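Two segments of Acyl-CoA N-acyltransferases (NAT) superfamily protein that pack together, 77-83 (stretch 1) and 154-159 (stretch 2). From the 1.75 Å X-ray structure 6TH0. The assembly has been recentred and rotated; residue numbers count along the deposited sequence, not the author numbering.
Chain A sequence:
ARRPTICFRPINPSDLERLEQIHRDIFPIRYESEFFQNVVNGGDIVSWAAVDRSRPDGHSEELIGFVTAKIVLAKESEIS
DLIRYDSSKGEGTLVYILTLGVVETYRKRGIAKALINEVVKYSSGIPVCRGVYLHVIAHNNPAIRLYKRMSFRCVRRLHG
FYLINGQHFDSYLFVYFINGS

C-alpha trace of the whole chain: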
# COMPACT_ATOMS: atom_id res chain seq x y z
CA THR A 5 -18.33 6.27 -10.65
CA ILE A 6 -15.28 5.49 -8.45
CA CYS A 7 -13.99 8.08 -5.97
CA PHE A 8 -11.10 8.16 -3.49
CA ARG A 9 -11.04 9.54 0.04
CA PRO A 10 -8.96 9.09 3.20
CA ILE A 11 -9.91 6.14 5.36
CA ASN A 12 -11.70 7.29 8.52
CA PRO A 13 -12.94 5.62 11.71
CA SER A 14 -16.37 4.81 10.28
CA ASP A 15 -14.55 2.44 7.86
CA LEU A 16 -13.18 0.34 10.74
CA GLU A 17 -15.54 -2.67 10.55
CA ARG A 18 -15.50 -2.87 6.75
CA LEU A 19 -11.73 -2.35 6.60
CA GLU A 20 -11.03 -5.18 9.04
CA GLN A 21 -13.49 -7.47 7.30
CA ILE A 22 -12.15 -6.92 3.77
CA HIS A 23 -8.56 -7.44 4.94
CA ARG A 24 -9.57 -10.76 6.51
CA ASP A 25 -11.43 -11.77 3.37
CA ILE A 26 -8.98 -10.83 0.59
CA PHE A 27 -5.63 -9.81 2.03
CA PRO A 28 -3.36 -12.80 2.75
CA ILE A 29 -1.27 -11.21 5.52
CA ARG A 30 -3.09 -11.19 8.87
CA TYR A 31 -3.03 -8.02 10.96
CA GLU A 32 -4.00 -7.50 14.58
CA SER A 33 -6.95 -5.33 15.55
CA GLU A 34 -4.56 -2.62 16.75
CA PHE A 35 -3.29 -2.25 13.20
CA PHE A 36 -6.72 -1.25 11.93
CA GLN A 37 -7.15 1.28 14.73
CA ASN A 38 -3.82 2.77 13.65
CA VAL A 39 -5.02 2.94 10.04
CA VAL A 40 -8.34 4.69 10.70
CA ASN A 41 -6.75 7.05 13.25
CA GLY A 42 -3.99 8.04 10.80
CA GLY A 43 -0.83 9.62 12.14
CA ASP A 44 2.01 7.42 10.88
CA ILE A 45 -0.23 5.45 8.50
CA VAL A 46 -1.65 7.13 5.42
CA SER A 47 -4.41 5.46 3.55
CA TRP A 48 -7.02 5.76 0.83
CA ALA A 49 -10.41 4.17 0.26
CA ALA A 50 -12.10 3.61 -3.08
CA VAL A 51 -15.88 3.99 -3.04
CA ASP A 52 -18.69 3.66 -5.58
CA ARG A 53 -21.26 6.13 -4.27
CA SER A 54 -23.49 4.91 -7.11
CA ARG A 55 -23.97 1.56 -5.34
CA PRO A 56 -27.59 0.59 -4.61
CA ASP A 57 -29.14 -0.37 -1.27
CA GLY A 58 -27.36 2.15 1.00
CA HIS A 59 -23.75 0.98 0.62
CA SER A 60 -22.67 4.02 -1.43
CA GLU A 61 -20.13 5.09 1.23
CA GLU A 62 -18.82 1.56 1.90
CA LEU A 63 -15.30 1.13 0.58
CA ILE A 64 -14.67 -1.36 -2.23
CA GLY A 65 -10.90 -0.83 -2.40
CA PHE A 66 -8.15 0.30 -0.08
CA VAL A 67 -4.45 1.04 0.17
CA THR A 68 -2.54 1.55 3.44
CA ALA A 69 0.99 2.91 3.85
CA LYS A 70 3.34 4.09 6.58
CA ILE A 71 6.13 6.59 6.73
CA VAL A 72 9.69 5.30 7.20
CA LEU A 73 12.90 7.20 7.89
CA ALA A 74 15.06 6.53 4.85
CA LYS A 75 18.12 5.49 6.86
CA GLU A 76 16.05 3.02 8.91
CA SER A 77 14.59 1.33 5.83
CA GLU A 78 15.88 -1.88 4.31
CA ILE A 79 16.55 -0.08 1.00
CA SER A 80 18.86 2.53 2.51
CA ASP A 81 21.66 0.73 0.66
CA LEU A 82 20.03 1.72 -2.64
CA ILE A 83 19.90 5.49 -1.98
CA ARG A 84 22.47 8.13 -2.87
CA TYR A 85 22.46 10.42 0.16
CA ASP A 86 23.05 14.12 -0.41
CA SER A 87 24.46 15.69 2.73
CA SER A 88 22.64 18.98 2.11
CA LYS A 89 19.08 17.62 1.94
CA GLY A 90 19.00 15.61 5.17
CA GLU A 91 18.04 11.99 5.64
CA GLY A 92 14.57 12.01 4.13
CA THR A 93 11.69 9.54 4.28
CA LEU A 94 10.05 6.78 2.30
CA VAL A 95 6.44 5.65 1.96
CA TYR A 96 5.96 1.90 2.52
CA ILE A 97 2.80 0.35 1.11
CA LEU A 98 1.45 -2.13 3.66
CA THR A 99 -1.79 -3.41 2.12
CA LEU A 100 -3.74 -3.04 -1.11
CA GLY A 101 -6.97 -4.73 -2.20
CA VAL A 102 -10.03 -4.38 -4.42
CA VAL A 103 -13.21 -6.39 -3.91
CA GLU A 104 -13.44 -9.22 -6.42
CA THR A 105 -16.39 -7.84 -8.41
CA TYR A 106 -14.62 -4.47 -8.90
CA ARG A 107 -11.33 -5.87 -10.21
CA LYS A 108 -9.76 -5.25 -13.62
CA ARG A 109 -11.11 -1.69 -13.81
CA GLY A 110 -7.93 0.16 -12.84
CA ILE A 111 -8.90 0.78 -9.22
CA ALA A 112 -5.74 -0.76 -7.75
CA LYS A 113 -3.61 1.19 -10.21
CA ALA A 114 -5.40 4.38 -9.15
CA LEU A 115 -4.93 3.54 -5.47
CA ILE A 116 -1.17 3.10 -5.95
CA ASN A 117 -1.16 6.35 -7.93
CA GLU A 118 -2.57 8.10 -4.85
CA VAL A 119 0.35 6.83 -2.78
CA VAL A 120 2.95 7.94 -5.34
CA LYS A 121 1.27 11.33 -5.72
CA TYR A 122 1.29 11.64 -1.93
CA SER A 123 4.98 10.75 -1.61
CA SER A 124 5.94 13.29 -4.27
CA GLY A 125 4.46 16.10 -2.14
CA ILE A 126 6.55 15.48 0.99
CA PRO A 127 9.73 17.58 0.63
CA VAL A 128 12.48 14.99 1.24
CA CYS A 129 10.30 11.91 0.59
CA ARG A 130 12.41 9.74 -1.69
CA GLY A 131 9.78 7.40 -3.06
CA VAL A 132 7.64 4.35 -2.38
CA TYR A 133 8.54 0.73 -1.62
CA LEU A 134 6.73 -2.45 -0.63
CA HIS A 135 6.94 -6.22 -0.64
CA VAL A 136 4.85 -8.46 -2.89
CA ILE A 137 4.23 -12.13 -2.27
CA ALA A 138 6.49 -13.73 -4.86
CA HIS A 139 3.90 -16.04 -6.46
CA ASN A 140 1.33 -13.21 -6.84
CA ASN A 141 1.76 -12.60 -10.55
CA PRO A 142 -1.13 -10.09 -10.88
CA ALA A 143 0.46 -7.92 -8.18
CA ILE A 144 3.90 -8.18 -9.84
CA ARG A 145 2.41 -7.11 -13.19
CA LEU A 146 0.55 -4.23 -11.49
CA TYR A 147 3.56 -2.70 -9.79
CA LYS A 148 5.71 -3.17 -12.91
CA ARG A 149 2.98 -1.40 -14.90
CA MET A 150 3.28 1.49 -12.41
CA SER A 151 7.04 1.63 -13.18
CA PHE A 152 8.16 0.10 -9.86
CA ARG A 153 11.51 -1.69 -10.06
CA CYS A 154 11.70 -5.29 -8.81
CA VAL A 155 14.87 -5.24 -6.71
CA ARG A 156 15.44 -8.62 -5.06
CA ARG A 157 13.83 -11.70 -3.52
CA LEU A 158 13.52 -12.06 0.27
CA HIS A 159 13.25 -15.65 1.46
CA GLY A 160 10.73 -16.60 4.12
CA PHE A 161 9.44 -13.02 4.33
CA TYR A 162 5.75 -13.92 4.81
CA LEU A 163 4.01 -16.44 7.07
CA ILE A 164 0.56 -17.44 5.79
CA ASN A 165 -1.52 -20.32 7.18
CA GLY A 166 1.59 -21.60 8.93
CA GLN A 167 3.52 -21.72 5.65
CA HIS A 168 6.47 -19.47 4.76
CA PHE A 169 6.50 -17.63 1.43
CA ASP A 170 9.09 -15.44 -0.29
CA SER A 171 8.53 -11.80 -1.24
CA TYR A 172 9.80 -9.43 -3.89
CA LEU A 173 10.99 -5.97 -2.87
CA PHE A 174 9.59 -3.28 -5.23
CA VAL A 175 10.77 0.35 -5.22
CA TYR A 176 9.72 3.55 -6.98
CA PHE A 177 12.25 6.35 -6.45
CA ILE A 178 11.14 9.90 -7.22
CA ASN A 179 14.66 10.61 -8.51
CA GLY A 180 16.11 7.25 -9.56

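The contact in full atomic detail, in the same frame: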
# COMPACT_ATOMS: atom_id res chain seq x y z
N SER A 77 15.27 2.24 6.73
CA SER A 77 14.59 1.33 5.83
C SER A 77 15.57 0.28 5.32
O SER A 77 16.78 0.49 5.31
CB SER A 77 13.99 2.08 4.64
OG SER A 77 15.02 2.51 3.77
N GLU A 78 15.02 -0.84 4.85
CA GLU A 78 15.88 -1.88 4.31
C GLU A 78 16.47 -1.53 2.95
O GLU A 78 17.34 -2.26 2.48
CB GLU A 78 15.10 -3.18 4.19
CG GLU A 78 14.05 -3.16 3.11
CD GLU A 78 13.06 -4.30 3.24
OE1 GLU A 78 12.27 -4.29 4.21
OE2 GLU A 78 13.08 -5.19 2.36
N ILE A 79 16.02 -0.46 2.30
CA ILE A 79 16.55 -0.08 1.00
C ILE A 79 17.48 1.13 1.12
O ILE A 79 17.81 1.75 0.11
CB ILE A 79 15.44 0.19 -0.03
CG1 ILE A 79 14.57 1.36 0.44
CG2 ILE A 79 14.61 -1.06 -0.26
CD1 ILE A 79 13.51 1.73 -0.54
N SER A 80 17.92 1.44 2.33
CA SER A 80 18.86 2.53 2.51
C SER A 80 20.12 2.31 1.69
O SER A 80 20.77 3.27 1.27
CB SER A 80 19.20 2.70 3.99
OG SER A 80 19.98 3.86 4.19
N ASP A 81 20.48 1.04 1.45
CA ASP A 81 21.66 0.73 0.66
C ASP A 81 21.50 1.15 -0.80
O ASP A 81 22.49 1.24 -1.52
CB ASP A 81 21.98 -0.76 0.71
CG ASP A 81 20.86 -1.62 0.14
OD1 ASP A 81 19.70 -1.48 0.58
OD2 ASP A 81 21.13 -2.43 -0.77
N LEU A 82 20.27 1.41 -1.24
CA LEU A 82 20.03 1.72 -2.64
C LEU A 82 20.02 3.21 -2.92
O LEU A 82 19.96 3.61 -4.09
CB LEU A 82 18.68 1.13 -3.07
CG LEU A 82 18.43 -0.36 -2.92
CD1 LEU A 82 17.02 -0.65 -3.36
CD2 LEU A 82 19.44 -1.18 -3.72
N ILE A 83 20.11 4.05 -1.88
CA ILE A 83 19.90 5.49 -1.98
C ILE A 83 21.22 6.25 -1.98
O ILE A 83 22.14 5.92 -1.22
CB ILE A 83 19.01 5.97 -0.81
CG1 ILE A 83 17.62 5.35 -0.93
CG2 ILE A 83 18.95 7.49 -0.74
CD1 ILE A 83 16.67 5.66 0.23
N CYS A 154 11.59 -4.08 -9.62
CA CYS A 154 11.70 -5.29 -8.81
C CYS A 154 13.17 -5.47 -8.44
O CYS A 154 14.03 -5.63 -9.32
CB CYS A 154 11.19 -6.51 -9.58
SG CYS A 154 11.08 -7.96 -8.48
N VAL A 155 13.49 -5.32 -7.15
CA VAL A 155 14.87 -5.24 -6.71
C VAL A 155 15.48 -6.61 -6.41
O VAL A 155 16.53 -6.97 -6.95
CB VAL A 155 14.99 -4.33 -5.48
CG1 VAL A 155 16.43 -4.29 -4.98
CG2 VAL A 155 14.46 -2.95 -5.80
N ARG A 156 14.84 -7.38 -5.53
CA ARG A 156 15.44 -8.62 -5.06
C ARG A 156 14.37 -9.47 -4.38
O ARG A 156 13.30 -8.99 -4.01
CB ARG A 156 16.61 -8.35 -4.10
CG ARG A 156 16.25 -7.47 -2.89
CD ARG A 156 17.54 -6.82 -2.38
NE ARG A 156 17.26 -5.78 -1.40
CZ ARG A 156 18.09 -4.78 -1.12
NH1 ARG A 156 19.25 -4.67 -1.76
NH2 ARG A 156 17.75 -3.87 -0.21
N ARG A 157 14.71 -10.74 -4.18
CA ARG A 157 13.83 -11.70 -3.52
C ARG A 157 14.26 -11.89 -2.06
O ARG A 157 15.45 -12.09 -1.78
CB ARG A 157 13.88 -13.04 -4.25
CG ARG A 157 12.87 -14.07 -3.73
CD ARG A 157 13.05 -15.38 -4.47
NE ARG A 157 11.98 -16.31 -4.13
CZ ARG A 157 10.93 -16.53 -4.91
NH1 ARG A 157 10.00 -17.39 -4.53
NH2 ARG A 157 10.79 -15.88 -6.06
N LEU A 158 13.29 -11.81 -1.15
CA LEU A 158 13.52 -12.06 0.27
C LEU A 158 12.91 -13.40 0.64
O LEU A 158 11.70 -13.59 0.51
CB LEU A 158 12.92 -10.94 1.13
CG LEU A 158 13.66 -9.61 1.02
CD1 LEU A 158 13.50 -8.99 -0.37
CD2 LEU A 158 13.24 -8.63 2.11
N HIS A 159 13.72 -14.31 1.17
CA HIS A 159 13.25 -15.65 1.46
C HIS A 159 12.55 -15.72 2.82
O HIS A 159 12.99 -15.12 3.80
CB HIS A 159 14.42 -16.62 1.42
CG HIS A 159 15.12 -16.62 0.09
ND1 HIS A 159 14.69 -17.37 -0.98
CD2 HIS A 159 16.21 -15.93 -0.34
CE1 HIS A 159 15.49 -17.16 -2.01
NE2 HIS A 159 16.41 -16.29 -1.65
O HOH W 1 15.73 -5.76 1.03

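The rule of this contact is one long arginine reaching from a strand to a compact turn and the 3-10 segment after it. The backbones stay well apart: the CA atoms of Ile79 and Val155 lie 9.4 Å from each other, those of Glu78 and Leu158 11.2 Å, so side chains must span the gap. Stretch 1 makes a type I turn from Ser77 to Ser80 and then a 3-10 segment that includes Ser80 to Leu82; Leu82 N donates to Ile79 O at 2.8 Å. This coiling directs the CA-to-CB bonds of Glu78, Asp81 and Leu82 toward the strand, while that of Ser80 points away.

Arg156 answers with chi1 p and chi2 and chi3 both t, an extended chain that delivers its guanidinium to the turn and the 3-10 segment. Asp81, also p at chi1, with chi2 at -53°, presents both carboxylate oxygens to it. The result is a two-pronged salt bridge: Arg156 NH1 donates to Asp81 OD2 at 3.1 Å and Arg156 NH2 to Asp81 OD1 at 3.2 Å, both nearly linear. Glu78 O also sits at the guanidinium edge, 3.2 Å from Arg156 NH2, but the angle is too poor for a hydrogen bond.

The third nitrogen is served through solvent. Water 1 accepts from Arg156 NE at 2.9 Å and donates to Glu78 OE2 at 3.0 Å, so Glu78, p at chi1 and t at chi2, joins the arginine indirectly. The same carboxylate touches Leu158, with Glu78 OE2 3.5 Å from Leu158 CD2.

Apolar contact borders the charges. Leu82, in the mt rotamer, sets CD1 4.0 Å from CG1 of Val155, whose chi1 is t, and Leu82 CD2 lies 4.0 Å from Arg156 NH1. Ile79 contributes less: its CA-to-CB bond points sideways and its end leads away, although Ile79 CG2 lies 4.2 Å from Arg156 NH2.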